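NAD-dependent aldehyde dehydrogenase (Burkholderia multivorans, PDB 5UJU) probably oxidises aldehydes to carboxylic acids with NAD+ as electron acceptor, as members of the aldehyde dehydrogenase family do. Local coordinates at residues A[26-31]-A[168-173]; A[173-178]-A[552-557]; A[177-182]-A[198-203]; A[205-210]-A[232-237]; A[225-230]-A[548-553]. All coordinates share one frame; numbering follows the deposited sequence. Where two conformers were deposited one is given.

Contact 1. Residues A[26-31]-A[168-173]; sequences AAIESR and VAYAWD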
# COMPACT_ATOMS: atom_id res chain seq x y z
N ALA A 26 17.55 9.31 -9.66
CA ALA A 26 17.56 9.30 -11.12
C ALA A 26 17.57 7.88 -11.67
O ALA A 26 16.96 7.61 -12.72
CB ALA A 26 18.76 10.08 -11.65
N ALA A 27 18.23 6.95 -10.97
CA ALA A 27 18.34 5.58 -11.46
C ALA A 27 16.99 4.86 -11.42
O ALA A 27 16.63 4.17 -12.38
CB ALA A 27 19.37 4.81 -10.63
N ILE A 28 16.22 5.01 -10.34
CA ILE A 28 14.95 4.30 -10.25
C ILE A 28 13.95 4.79 -11.29
O ILE A 28 13.07 4.02 -11.71
CB ILE A 28 14.33 4.39 -8.84
CG1 ILE A 28 14.00 5.85 -8.48
CG2 ILE A 28 15.25 3.76 -7.80
CD1 ILE A 28 13.33 6.00 -7.09
N GLU A 29 14.10 6.02 -11.77
CA GLU A 29 13.19 6.55 -12.78
C GLU A 29 13.59 6.18 -14.21
O GLU A 29 12.72 5.88 -15.04
CB GLU A 29 13.10 8.07 -12.67
CG GLU A 29 12.06 8.66 -13.58
CD GLU A 29 11.70 10.08 -13.19
OE1 GLU A 29 12.48 10.70 -12.44
OE2 GLU A 29 10.64 10.56 -13.63
N SER A 30 14.89 6.19 -14.53
CA SER A 30 15.33 5.88 -15.90
C SER A 30 15.49 4.38 -16.14
O SER A 30 15.22 3.91 -17.25
CB SER A 30 16.65 6.60 -16.19
OG SER A 30 17.70 6.01 -15.46
N ARG A 31 15.95 3.65 -15.12
CA ARG A 31 16.00 2.18 -15.11
C ARG A 31 17.02 1.60 -16.09
O ARG A 31 16.90 0.45 -16.52
CB ARG A 31 14.60 1.58 -15.35
CG ARG A 31 13.56 2.08 -14.32
CD ARG A 31 12.33 1.17 -14.17
NE ARG A 31 12.61 -0.04 -13.39
CZ ARG A 31 12.68 -0.08 -12.06
NH1 ARG A 31 12.51 1.01 -11.32
NH2 ARG A 31 12.93 -1.24 -11.45
N VAL A 168 15.75 2.67 -0.02
CA VAL A 168 15.90 4.00 0.57
C VAL A 168 15.52 5.07 -0.45
O VAL A 168 14.84 6.05 -0.11
CB VAL A 168 17.34 4.20 1.08
CG1 VAL A 168 17.56 5.64 1.52
CG2 VAL A 168 17.63 3.25 2.24
N ALA A 169 15.92 4.88 -1.71
CA ALA A 169 15.62 5.86 -2.75
C ALA A 169 14.12 5.98 -2.99
O ALA A 169 13.59 7.09 -3.13
CB ALA A 169 16.35 5.50 -4.05
N TYR A 170 13.41 4.85 -3.07
CA TYR A 170 11.95 4.89 -3.20
C TYR A 170 11.30 5.58 -2.00
O TYR A 170 10.35 6.36 -2.17
CB TYR A 170 11.39 3.48 -3.38
CG TYR A 170 11.38 3.03 -4.82
CD1 TYR A 170 12.41 2.25 -5.34
CD2 TYR A 170 10.37 3.44 -5.68
CE1 TYR A 170 12.41 1.85 -6.68
CE2 TYR A 170 10.36 3.06 -7.02
CZ TYR A 170 11.38 2.27 -7.51
OH TYR A 170 11.35 1.91 -8.82
N ALA A 171 11.76 5.28 -0.79
CA ALA A 171 11.24 5.95 0.40
C ALA A 171 11.42 7.45 0.30
O ALA A 171 10.45 8.21 0.40
CB ALA A 171 11.92 5.41 1.66
N TRP A 172 12.65 7.90 0.05
CA TRP A 172 12.91 9.33 -0.09
C TRP A 172 12.08 9.93 -1.23
O TRP A 172 11.58 11.05 -1.13
CB TRP A 172 14.41 9.56 -0.32
CG TRP A 172 14.79 10.98 -0.65
CD1 TRP A 172 15.43 11.43 -1.76
CD2 TRP A 172 14.52 12.14 0.16
NE1 TRP A 172 15.59 12.81 -1.70
CE2 TRP A 172 15.04 13.26 -0.53
CE3 TRP A 172 13.90 12.33 1.40
CZ2 TRP A 172 14.96 14.55 -0.02
CZ3 TRP A 172 13.81 13.63 1.91
CH2 TRP A 172 14.34 14.72 1.19
N ASP A 173 11.89 9.17 -2.32
CA ASP A 173 11.10 9.67 -3.44
C ASP A 173 9.69 10.08 -3.01
O ASP A 173 9.15 11.08 -3.48
CB ASP A 173 11.04 8.61 -4.53
CG ASP A 173 10.62 9.16 -5.89
OD1 ASP A 173 10.85 10.36 -6.16
OD2 ASP A 173 10.07 8.39 -6.69
O HOH W 1 12.65 -1.08 -8.76

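Contact 2. Residues A[173-178]-A[552-557]; sequences DQLRRI and NRFRVV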
# COMPACT_ATOMS: atom_id res chain seq x y z
N ASP A 173 11.89 9.17 -2.32
CA ASP A 173 11.10 9.67 -3.44
C ASP A 173 9.69 10.08 -3.01
O ASP A 173 9.15 11.08 -3.48
CB ASP A 173 11.04 8.61 -4.53
CG ASP A 173 10.62 9.16 -5.89
OD1 ASP A 173 10.85 10.36 -6.16
OD2 ASP A 173 10.07 8.39 -6.69
N GLN A 174 9.07 9.30 -2.11
CA GLN A 174 7.77 9.66 -1.54
C GLN A 174 7.89 10.77 -0.50
O GLN A 174 7.05 11.68 -0.45
CB GLN A 174 7.11 8.45 -0.89
CG GLN A 174 6.77 7.31 -1.82
CD GLN A 174 5.88 7.79 -2.94
OE1 GLN A 174 5.06 8.70 -2.75
NE2 GLN A 174 6.01 7.18 -4.10
N LEU A 175 8.87 10.67 0.40
CA LEU A 175 8.96 11.64 1.50
C LEU A 175 9.21 13.05 0.98
O LEU A 175 8.67 14.02 1.52
CB LEU A 175 10.06 11.21 2.48
CG LEU A 175 9.83 9.90 3.24
CD1 LEU A 175 11.10 9.44 3.97
CD2 LEU A 175 8.66 10.02 4.20
N ARG A 176 10.04 13.19 -0.05
CA ARG A 176 10.39 14.52 -0.53
C ARG A 176 9.22 15.25 -1.19
O ARG A 176 9.33 16.46 -1.40
CB ARG A 176 11.55 14.44 -1.52
CG ARG A 176 11.17 13.84 -2.84
CD ARG A 176 12.40 13.54 -3.65
NE ARG A 176 12.06 12.96 -4.94
CZ ARG A 176 12.27 13.55 -6.11
NH1 ARG A 176 12.83 14.75 -6.15
NH2 ARG A 176 11.94 12.93 -7.24
N ARG A 177 8.12 14.56 -1.50
CA ARG A 177 6.96 15.17 -2.14
C ARG A 177 6.02 15.84 -1.15
O ARG A 177 5.01 16.42 -1.58
CB ARG A 177 6.18 14.13 -2.94
CG ARG A 177 7.00 13.28 -3.89
CD ARG A 177 6.12 12.32 -4.66
NE ARG A 177 6.85 11.13 -5.10
CZ ARG A 177 6.34 10.20 -5.91
NH1 ARG A 177 5.10 10.32 -6.36
NH2 ARG A 177 7.07 9.15 -6.26
N ILE A 178 6.31 15.78 0.14
CA ILE A 178 5.39 16.23 1.17
C ILE A 178 5.98 17.50 1.79
O ILE A 178 7.06 17.43 2.41
CB ILE A 178 5.17 15.15 2.24
CG1 ILE A 178 4.54 13.91 1.59
CG2 ILE A 178 4.32 15.67 3.40
CD1 ILE A 178 4.69 12.67 2.42
N ASN A 552 3.29 3.22 2.29
CA ASN A 552 2.43 2.99 3.45
C ASN A 552 3.22 2.85 4.75
O ASN A 552 2.61 2.61 5.79
CB ASN A 552 1.60 1.72 3.25
CG ASN A 552 0.19 1.88 3.76
OD1 ASN A 552 -0.24 2.97 4.14
ND2 ASN A 552 -0.56 0.78 3.76
N ARG A 553 4.55 2.94 4.72
CA ARG A 553 5.33 2.71 5.94
C ARG A 553 5.46 3.95 6.81
O ARG A 553 5.99 3.86 7.93
CB ARG A 553 6.73 2.18 5.58
CG ARG A 553 6.70 0.91 4.69
CD ARG A 553 8.11 0.35 4.47
NE ARG A 553 8.10 -0.78 3.54
CZ ARG A 553 8.30 -2.05 3.87
NH1 ARG A 553 8.56 -2.40 5.13
NH2 ARG A 553 8.24 -2.99 2.93
N PHE A 554 4.99 5.10 6.34
CA PHE A 554 4.89 6.32 7.13
C PHE A 554 3.49 6.87 6.90
O PHE A 554 2.81 6.50 5.93
CB PHE A 554 5.94 7.38 6.72
CG PHE A 554 5.75 7.87 5.31
CD1 PHE A 554 5.02 9.02 5.05
CD2 PHE A 554 6.26 7.15 4.24
CE1 PHE A 554 4.81 9.46 3.75
CE2 PHE A 554 6.05 7.58 2.93
CZ PHE A 554 5.33 8.74 2.69
N ARG A 555 3.07 7.76 7.80
CA ARG A 555 1.83 8.50 7.63
C ARG A 555 2.14 9.98 7.81
O ARG A 555 3.25 10.36 8.19
CB ARG A 555 0.74 8.02 8.61
CG ARG A 555 0.40 6.52 8.54
CD ARG A 555 -0.52 6.15 7.36
NE ARG A 555 0.18 6.22 6.08
CZ ARG A 555 -0.38 6.56 4.93
NH1 ARG A 555 -1.66 6.86 4.88
NH2 ARG A 555 0.36 6.62 3.82
N VAL A 556 1.16 10.83 7.49
CA VAL A 556 1.29 12.28 7.61
C VAL A 556 0.20 12.77 8.56
O VAL A 556 -0.99 12.56 8.30
CB VAL A 556 1.19 12.98 6.25
CG1 VAL A 556 1.44 14.48 6.38
CG2 VAL A 556 2.18 12.37 5.26
N VAL A 557 0.61 13.42 9.65
CA VAL A 557 -0.31 14.03 10.61
C VAL A 557 -0.21 15.54 10.44
O VAL A 557 0.86 16.14 10.64
CB VAL A 557 0.00 13.61 12.06
CG1 VAL A 557 -0.81 14.47 13.05
CG2 VAL A 557 -0.31 12.13 12.28

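Contact 3. Residues A[177-182]-A[198-203]; sequences RIPADA and KRYTIV. With EDO (1,2-ethanediol), chain I.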
# COMPACT_ATOMS: atom_id res chain seq x y z
N ARG A 177 8.12 14.56 -1.50
CA ARG A 177 6.96 15.17 -2.14
C ARG A 177 6.02 15.84 -1.15
O ARG A 177 5.01 16.42 -1.58
CB ARG A 177 6.18 14.13 -2.94
CG ARG A 177 7.00 13.28 -3.89
CD ARG A 177 6.12 12.32 -4.66
NE ARG A 177 6.85 11.13 -5.10
CZ ARG A 177 6.34 10.20 -5.91
NH1 ARG A 177 5.10 10.32 -6.36
NH2 ARG A 177 7.07 9.15 -6.26
N ILE A 178 6.31 15.78 0.14
CA ILE A 178 5.39 16.23 1.17
C ILE A 178 5.98 17.50 1.79
O ILE A 178 7.06 17.43 2.41
CB ILE A 178 5.17 15.15 2.24
CG1 ILE A 178 4.54 13.91 1.59
CG2 ILE A 178 4.32 15.67 3.40
CD1 ILE A 178 4.69 12.67 2.42
N PRO A 179 5.34 18.66 1.65
CA PRO A 179 5.91 19.89 2.22
C PRO A 179 5.88 19.86 3.74
O PRO A 179 5.01 19.23 4.35
CB PRO A 179 5.01 20.99 1.67
CG PRO A 179 3.67 20.32 1.55
CD PRO A 179 4.00 18.89 1.07
N ALA A 180 6.85 20.54 4.35
CA ALA A 180 6.82 20.68 5.80
C ALA A 180 5.67 21.56 6.24
O ALA A 180 5.12 21.39 7.33
CB ALA A 180 8.14 21.27 6.30
N ASP A 181 5.29 22.53 5.41
CA ASP A 181 4.17 23.40 5.71
C ASP A 181 3.66 24.00 4.41
O ASP A 181 4.28 23.88 3.35
CB ASP A 181 4.59 24.50 6.70
CG ASP A 181 5.92 25.11 6.34
OD1 ASP A 181 5.99 25.83 5.32
OD2 ASP A 181 6.90 24.84 7.06
N ALA A 182 2.51 24.66 4.50
CA ALA A 182 1.91 25.30 3.34
C ALA A 182 1.09 26.48 3.82
O ALA A 182 0.47 26.43 4.89
CB ALA A 182 1.02 24.31 2.55
N LYS A 198 -0.79 25.42 7.20
CA LYS A 198 -0.83 23.98 7.37
C LYS A 198 0.57 23.52 7.75
O LYS A 198 1.57 24.05 7.26
CB LYS A 198 -1.29 23.28 6.08
CG LYS A 198 -2.53 23.87 5.42
CD LYS A 198 -3.75 23.76 6.33
CE LYS A 198 -5.02 24.29 5.66
NZ LYS A 198 -5.54 23.37 4.61
N ARG A 199 0.64 22.52 8.61
CA ARG A 199 1.90 21.90 8.99
C ARG A 199 1.74 20.40 8.82
O ARG A 199 0.70 19.84 9.17
CB ARG A 199 2.27 22.29 10.44
CG ARG A 199 3.41 21.51 11.09
CD ARG A 199 3.64 22.03 12.51
NE ARG A 199 4.47 21.17 13.35
CZ ARG A 199 4.69 21.38 14.65
NH1 ARG A 199 4.16 22.44 15.25
NH2 ARG A 199 5.46 20.55 15.34
N TYR A 200 2.74 19.75 8.24
CA TYR A 200 2.67 18.32 7.96
C TYR A 200 3.84 17.63 8.64
O TYR A 200 5.00 17.93 8.35
CB TYR A 200 2.66 18.04 6.45
CG TYR A 200 1.58 18.81 5.72
CD1 TYR A 200 0.28 18.32 5.66
CD2 TYR A 200 1.84 20.04 5.12
CE1 TYR A 200 -0.72 19.02 5.01
CE2 TYR A 200 0.84 20.75 4.47
CZ TYR A 200 -0.44 20.23 4.41
OH TYR A 200 -1.43 20.92 3.77
N THR A 201 3.53 16.68 9.52
CA THR A 201 4.53 15.92 10.25
C THR A 201 4.51 14.49 9.71
O THR A 201 3.46 13.87 9.65
CB THR A 201 4.22 15.93 11.75
OG1 THR A 201 4.14 17.29 12.21
CG2 THR A 201 5.29 15.19 12.54
N ILE A 202 5.68 14.00 9.30
CA ILE A 202 5.80 12.62 8.84
C ILE A 202 5.94 11.72 10.07
O ILE A 202 6.88 11.87 10.85
CB ILE A 202 7.01 12.44 7.91
CG1 ILE A 202 6.97 13.45 6.76
CG2 ILE A 202 7.07 11.02 7.38
CD1 ILE A 202 5.83 13.28 5.89
N VAL A 203 5.04 10.76 10.20
CA VAL A 203 4.99 9.88 11.36
C VAL A 203 5.23 8.44 10.91
O VAL A 203 4.51 7.93 10.04
CB VAL A 203 3.64 10.00 12.09
CG1 VAL A 203 3.60 9.08 13.30
CG2 VAL A 203 3.41 11.46 12.54
C1 EDO I . -10.42 24.48 5.33
O1 EDO I . -10.87 23.13 5.22
C2 EDO I . -8.91 24.54 5.17
O2 EDO I . -8.27 23.50 5.91

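Contact 4. Residues A[205-210]-A[232-237]; sequences RGTGLV and GNTVIV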
# COMPACT_ATOMS: atom_id res chain seq x y z
N ARG A 205 5.10 4.32 11.13
CA ARG A 205 4.08 3.42 11.65
C ARG A 205 4.41 2.95 13.07
O ARG A 205 3.53 2.85 13.92
CB ARG A 205 3.90 2.23 10.71
CG ARG A 205 3.23 2.63 9.41
CD ARG A 205 1.76 2.94 9.63
NE ARG A 205 1.04 2.94 8.37
CZ ARG A 205 -0.27 2.79 8.24
NH1 ARG A 205 -1.03 2.64 9.32
NH2 ARG A 205 -0.82 2.78 7.02
N GLY A 206 5.67 2.61 13.33
CA GLY A 206 6.02 2.07 14.62
C GLY A 206 7.18 1.10 14.54
O GLY A 206 8.25 1.45 14.04
N THR A 207 6.99 -0.11 15.04
CA THR A 207 8.03 -1.12 14.99
C THR A 207 7.76 -2.10 13.85
O THR A 207 6.68 -2.69 13.77
CB THR A 207 8.13 -1.86 16.32
OG1 THR A 207 8.53 -0.93 17.34
CG2 THR A 207 9.16 -2.98 16.25
N GLY A 208 8.76 -2.27 13.00
CA GLY A 208 8.69 -3.24 11.92
C GLY A 208 9.41 -4.51 12.32
O GLY A 208 10.30 -4.50 13.18
N LEU A 209 8.98 -5.62 11.71
CA LEU A 209 9.56 -6.94 11.93
C LEU A 209 10.13 -7.45 10.61
O LEU A 209 9.45 -7.39 9.58
CB LEU A 209 8.51 -7.90 12.51
CG LEU A 209 8.84 -9.39 12.61
CD1 LEU A 209 9.97 -9.60 13.62
CD2 LEU A 209 7.60 -10.27 12.95
N VAL A 210 11.38 -7.90 10.62
CA VAL A 210 12.03 -8.48 9.45
C VAL A 210 12.25 -9.96 9.73
O VAL A 210 12.99 -10.31 10.66
CB VAL A 210 13.34 -7.77 9.08
CG1 VAL A 210 14.03 -8.50 7.93
CG2 VAL A 210 13.07 -6.33 8.67
N GLY A 232 11.58 5.93 9.18
CA GLY A 232 11.55 6.32 10.58
C GLY A 232 11.06 5.26 11.54
O GLY A 232 10.86 5.56 12.72
N ASN A 233 10.86 4.04 11.08
CA ASN A 233 10.39 2.99 11.97
C ASN A 233 11.56 2.40 12.74
O ASN A 233 12.72 2.51 12.33
CB ASN A 233 9.68 1.90 11.16
CG ASN A 233 8.47 2.42 10.45
OD1 ASN A 233 7.41 2.54 11.05
ND2 ASN A 233 8.61 2.79 9.17
N THR A 234 11.25 1.75 13.86
CA THR A 234 12.21 0.88 14.52
C THR A 234 12.02 -0.54 13.97
O THR A 234 10.97 -0.87 13.42
CB THR A 234 12.02 0.90 16.04
OG1 THR A 234 10.65 0.63 16.35
CG2 THR A 234 12.42 2.27 16.64
N VAL A 235 13.05 -1.38 14.10
CA VAL A 235 13.07 -2.68 13.43
C VAL A 235 13.57 -3.76 14.39
O VAL A 235 14.62 -3.60 15.02
CB VAL A 235 13.96 -2.66 12.17
CG1 VAL A 235 13.81 -3.94 11.39
CG2 VAL A 235 13.62 -1.46 11.30
N ILE A 236 12.86 -4.88 14.44
CA ILE A 236 13.34 -6.11 15.06
C ILE A 236 13.68 -7.07 13.92
O ILE A 236 12.81 -7.37 13.09
CB ILE A 236 12.31 -6.73 16.02
CG1 ILE A 236 12.00 -5.78 17.20
CG2 ILE A 236 12.80 -8.08 16.53
CD1 ILE A 236 10.78 -6.20 18.02
N VAL A 237 14.94 -7.49 13.85
CA VAL A 237 15.40 -8.39 12.79
C VAL A 237 15.43 -9.80 13.36
O VAL A 237 16.18 -10.07 14.31
CB VAL A 237 16.78 -7.97 12.26
CG1 VAL A 237 17.24 -8.93 11.17
CG2 VAL A 237 16.74 -6.54 11.74

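Contact 5. Residues A[225-230]-A[548-553]; sequences LFADLA and AFVANR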
# COMPACT_ATOMS: atom_id res chain seq x y z
N LEU A 225 14.22 -4.12 5.76
CA LEU A 225 14.91 -3.48 6.88
C LEU A 225 15.14 -2.00 6.61
O LEU A 225 14.84 -1.14 7.45
CB LEU A 225 16.23 -4.20 7.13
CG LEU A 225 17.32 -3.53 7.99
CD1 LEU A 225 16.82 -3.20 9.40
CD2 LEU A 225 18.56 -4.44 8.05
N PHE A 226 15.66 -1.67 5.42
CA PHE A 226 16.01 -0.29 5.11
C PHE A 226 14.81 0.53 4.65
O PHE A 226 14.81 1.75 4.85
CB PHE A 226 17.15 -0.29 4.09
CG PHE A 226 18.46 -0.66 4.71
CD1 PHE A 226 19.20 0.28 5.40
CD2 PHE A 226 18.90 -1.98 4.69
CE1 PHE A 226 20.39 -0.06 6.02
CE2 PHE A 226 20.09 -2.33 5.31
CZ PHE A 226 20.84 -1.37 5.98
N ALA A 227 13.79 -0.09 4.04
CA ALA A 227 12.53 0.64 3.86
C ALA A 227 11.94 1.05 5.21
O ALA A 227 11.36 2.14 5.34
CB ALA A 227 11.53 -0.23 3.09
N ASP A 228 12.02 0.16 6.20
CA ASP A 228 11.55 0.48 7.55
C ASP A 228 12.34 1.65 8.12
O ASP A 228 11.76 2.64 8.58
CB ASP A 228 11.68 -0.75 8.45
CG ASP A 228 10.54 -1.76 8.29
OD1 ASP A 228 9.53 -1.45 7.63
OD2 ASP A 228 10.66 -2.88 8.86
N LEU A 229 13.68 1.55 8.09
CA LEU A 229 14.53 2.57 8.71
C LEU A 229 14.39 3.91 8.01
O LEU A 229 14.28 4.95 8.67
CB LEU A 229 15.99 2.12 8.70
CG LEU A 229 16.41 1.08 9.73
CD1 LEU A 229 17.87 0.68 9.47
CD2 LEU A 229 16.23 1.66 11.16
N ALA A 230 14.39 3.90 6.67
CA ALA A 230 14.30 5.12 5.88
C ALA A 230 12.97 5.84 6.07
O ALA A 230 12.84 7.00 5.66
CB ALA A 230 14.51 4.81 4.39
N ALA A 548 4.53 1.35 -4.02
CA ALA A 548 3.69 0.66 -3.06
C ALA A 548 4.52 -0.02 -1.98
O ALA A 548 4.04 -0.23 -0.87
CB ALA A 548 2.81 -0.38 -3.77
N PHE A 549 5.78 -0.34 -2.29
CA PHE A 549 6.63 -1.02 -1.32
C PHE A 549 7.00 -0.13 -0.13
O PHE A 549 7.35 -0.68 0.92
CB PHE A 549 7.90 -1.55 -2.01
CG PHE A 549 8.75 -2.45 -1.13
CD1 PHE A 549 8.30 -3.70 -0.76
CD2 PHE A 549 9.98 -2.02 -0.67
CE1 PHE A 549 9.07 -4.53 0.05
CE2 PHE A 549 10.77 -2.84 0.14
CZ PHE A 549 10.31 -4.10 0.50
N VAL A 550 6.92 1.19 -0.27
CA VAL A 550 7.33 2.11 0.81
C VAL A 550 6.25 3.11 1.22
O VAL A 550 6.30 3.63 2.36
CB VAL A 550 8.60 2.89 0.40
CG1 VAL A 550 9.74 1.96 0.11
CG2 VAL A 550 8.32 3.82 -0.78
N ALA A 551 5.27 3.44 0.38
CA ALA A 551 4.41 4.60 0.62
C ALA A 551 3.51 4.44 1.83
O ALA A 551 3.00 5.44 2.34
CB ALA A 551 3.54 4.89 -0.60
N ASN A 552 3.29 3.22 2.29
CA ASN A 552 2.43 2.99 3.45
C ASN A 552 3.22 2.85 4.75
O ASN A 552 2.61 2.61 5.79
CB ASN A 552 1.60 1.72 3.25
CG ASN A 552 0.19 1.88 3.76
OD1 ASN A 552 -0.24 2.97 4.14
ND2 ASN A 552 -0.56 0.78 3.76
N ARG A 553 4.55 2.94 4.72
CA ARG A 553 5.33 2.71 5.94
C ARG A 553 5.46 3.95 6.81
O ARG A 553 5.99 3.86 7.93
CB ARG A 553 6.73 2.18 5.58
CG ARG A 553 6.70 0.91 4.69
CD ARG A 553 8.11 0.35 4.47
NE ARG A 553 8.10 -0.78 3.54
CZ ARG A 553 8.30 -2.05 3.87
NH1 ARG A 553 8.56 -2.40 5.13
NH2 ARG A 553 8.24 -2.99 2.93

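Contact 1. Residues A[26-31]-A[168-173]
Ile28 and Tyr170 mark the place where helix 18-30 passes helix 158-175, the axes of the two short pieces being 10.2 Å apart and nearly perpendicular (crossing angle -91°). Ile28 carries the contact with both of its branches. CG1 sits between the backbone N and the carbonyl carbon (chi1 63°), the crowded position, and from there CD1 reaches out over the Tyr170 ring while CG2 meets its rim. CD1 lies over the ring centre, 4.0 Å from the centroid, as a CH-pi contact. CG2 approaches Tyr170 CE1 to 3.6 Å and also touches Ala169 CB. Beyond the isoleucine, Arg31 crosses the tyrosine at about a right angle. Arg31 is the first residue past the end of helix 18-30. Its NH1 donates to Ile28 O at 3.1 Å, in the plane of that carbonyl and on a lone pair. The same NH1 lies 2.9 Å from Tyr170 OH, near the guanidinium edge. Water 1 accepts from Arg31 NH2 at 2.7 Å. Phe531 makes a cation-pi contact with Arg31. Asp173 turns its carboxylate mainly to Arg176. The contact thus has an apolar middle and a polar border. The buried arginine would be expected to be stabilised by a carbonyl, a water and an aromatic ring, and to polarise the phenol oxygen beside it.

Contact 2. Residues A[173-178]-A[552-557]
Leu175 and Phe554 form the tight part of this contact. Leu175 CD2 stands over the centre of the Phe554 ring, 3.6 Å from the centroid and 4° off the normal, a CH-pi contact. It is almost equally far from all six ring carbons. Ile178 reaches the same ring tip to tip, with CD1 3.5 Å from Phe554 CE1. That methyl also touches Val556 CG2 at 3.8 Å, two residues along the strand. Gln174 CB adds a lighter touch at the ring edge, 4.0 Å from Phe554 CZ. No hydrogen bond joins the two segments.

The other side of 173-178 is polar, and Arg176 there is exposed. It grips Asp173 side-on, with NE and NH2 both directed to OD1 (3.1 and 3.0 Å) and the oxygen in the guanidinium plane. Arg177 turns to the second subunit. In one of its two conformers NE donates to Asp173 O at 2.8 Å, and NH2 makes a salt bridge to Asp173 OD2 whose hydrogen bond is weak. In that conformer NH1 also pairs with Asp173 of the second subunit. The contact therefore seats the C-terminal end of helix 158-175 and the turn after it on strand 554-562. This strand belongs to the extended sheet next to the second subunit, consistent with the beta-rich oligomerisation arm of aldehyde dehydrogenases.

Contact 3. Residues A[177-182]-A[198-203]
Pro179 CG lies against the CD2-CE2 side of the Tyr200 ring, 4.0 Å from Tyr200 CD2, while Pro179 O lies 3.4 Å from the same ring carbon. The two side chains cross obliquely. Ala182 CB meets the ring at its edge, 4.0 Å from Tyr200 CE2. Tyr200 CG is anti to the carbonyl carbon (chi1 -54°), which sets the ring beside Pro179 and Ala182. Further back, Ile178 and Ile202 reach toward each other tip to tip, with their CD1 methyls 3.7 Å apart.

The backbones pair as antiparallel strands. Ala182 and Lys198 are a hydrogen-bonded pair: Lys198 N donates to Ala182 O at 2.8 Å and Ala182 N to Lys198 O at 3.0 Å. Asp181 and Arg199 are the non-hydrogen-bonded pair next to it. Tyr200 N then donates to Ala180 O at 3.0 Å.

The polar ends of Lys198 and Tyr200 reach the second subunit. Lys198 NZ makes a salt bridge to Asp530 of the second subunit and also binds an ethanediol, probably from the crystallisation liquor. Tyr200 OH is bonded to Ser529 O of the second subunit. The contact lies in the beta hairpin of strands 181-188 and 191-211, just after helix 158-175. Strand 554-562 pairs with 191-211 along its other edge, and Glu29 and Ser30 of the second subunit pack on Pro179 and Ala182.

Contact 4. Residues A[205-210]-A[232-237]
Gly208 N donates to Thr234 O at 2.6 Å, the shortest bond of this contact. It is one rung of a parallel ladder. Gly208 O takes the next bond from Ile236 N, and Ile236 O takes another from Val210 N, both at 2.9 Å. The pairs run in step from Thr207 with Thr234 to Val210 with Val237.

Before the strands begin, Asn233 works as a side-chain extension of the ladder. Its OD1 accepts from Gly206 N at 2.9 Å in the plane of the amide, while Thr234 N donates to Gly206 O. The amide ND2 is bonded to Asp228 O and Arg553 O, so both ends of the group are engaged and its rotation is fixed. The backbone angles of Gly206 themselves call for glycine.

On the face that carries Thr207, Thr234, Leu209 and Ile236, the OG1 atoms of the two threonines lie 2.8 Å apart. Gln108 also binds Thr234 OG1. Thr207 CG2 meets Ile236 CD1 at 4.0 Å. On the other face Val210 CG2 packs on Val235 CG1 at 3.7 Å, the two side chains crossing at a slant.

The arrangement is a beta-alpha-beta unit, consistent with the Rossmann-like cofactor domain of the family. Helix 217-230 covers the valine face and helix 97-132 the threonine face. Strand 290-296 pairs with 191-211 on its other edge.

Contact 5. Residues A[225-230]-A[548-553]
Arg553 NH1 donates to Asp228 OD1 at 2.8 Å, forming a buried salt bridge. The side chains cross at about a right angle. The oxygen lies near the guanidinium plane, but the nitrogen comes from above the carboxylate plane. Ala227 CB covers one face of the same guanidinium, 3.5 Å from Arg553 NE and offset toward the rim. This methyl also packs against Phe549 CE2 at 4.0 Å and Val550 CG1 at 4.1 Å.

The arginine is held in place by its own segment. Its chain is extended from CG to NE, and NE donates to Phe549 O at 2.7 Å in the carbonyl plane, with an angle of 163°. NH2 makes only a weak bond to that carbonyl, and lies 3.3 Å above the Phe549 ring plane, toward its rim, a cation-pi contact. Farther out, NH1 has a second acid partner in Asp294, and Tyr315 gives another cation-pi contact. The arginine would be expected to help keep Asp228 and Asp294 ionised.

The contact ties the last turns of helix 217-230 to the turn that leads from helix 547-550 into strand 554-562. Strand 290-296 supplies Asp294 and Leu292 beside the salt bridge. Helix 158-175 touches Val550 through Tyr170.

Contacts 1, 2, 4 and 5 are buried, while contact 3 is partly exposed on its hairpin. All five reach the second subunit, contact 4 through Arg205 alone. Contacts 1 and 2 both use the C-terminal part of helix 158-175; Asp173 touches Ile28 in contact 1 and bridges to Arg176 within 173-178. Contacts 2 and 3 share Ile178 and meet in one sheet. Contact 4 uses strand 191-211 of contact 3 further along. Contact 5 joins the helix of that beta-alpha-beta unit to the turn before 554-562. The chemistry follows place: methyl-on-ring packing in 1 and 2, backbone ladders in 3 and 4, a buried ion pair in 5. Asn552 and Arg553 link contacts 2 and 5 to contact 4.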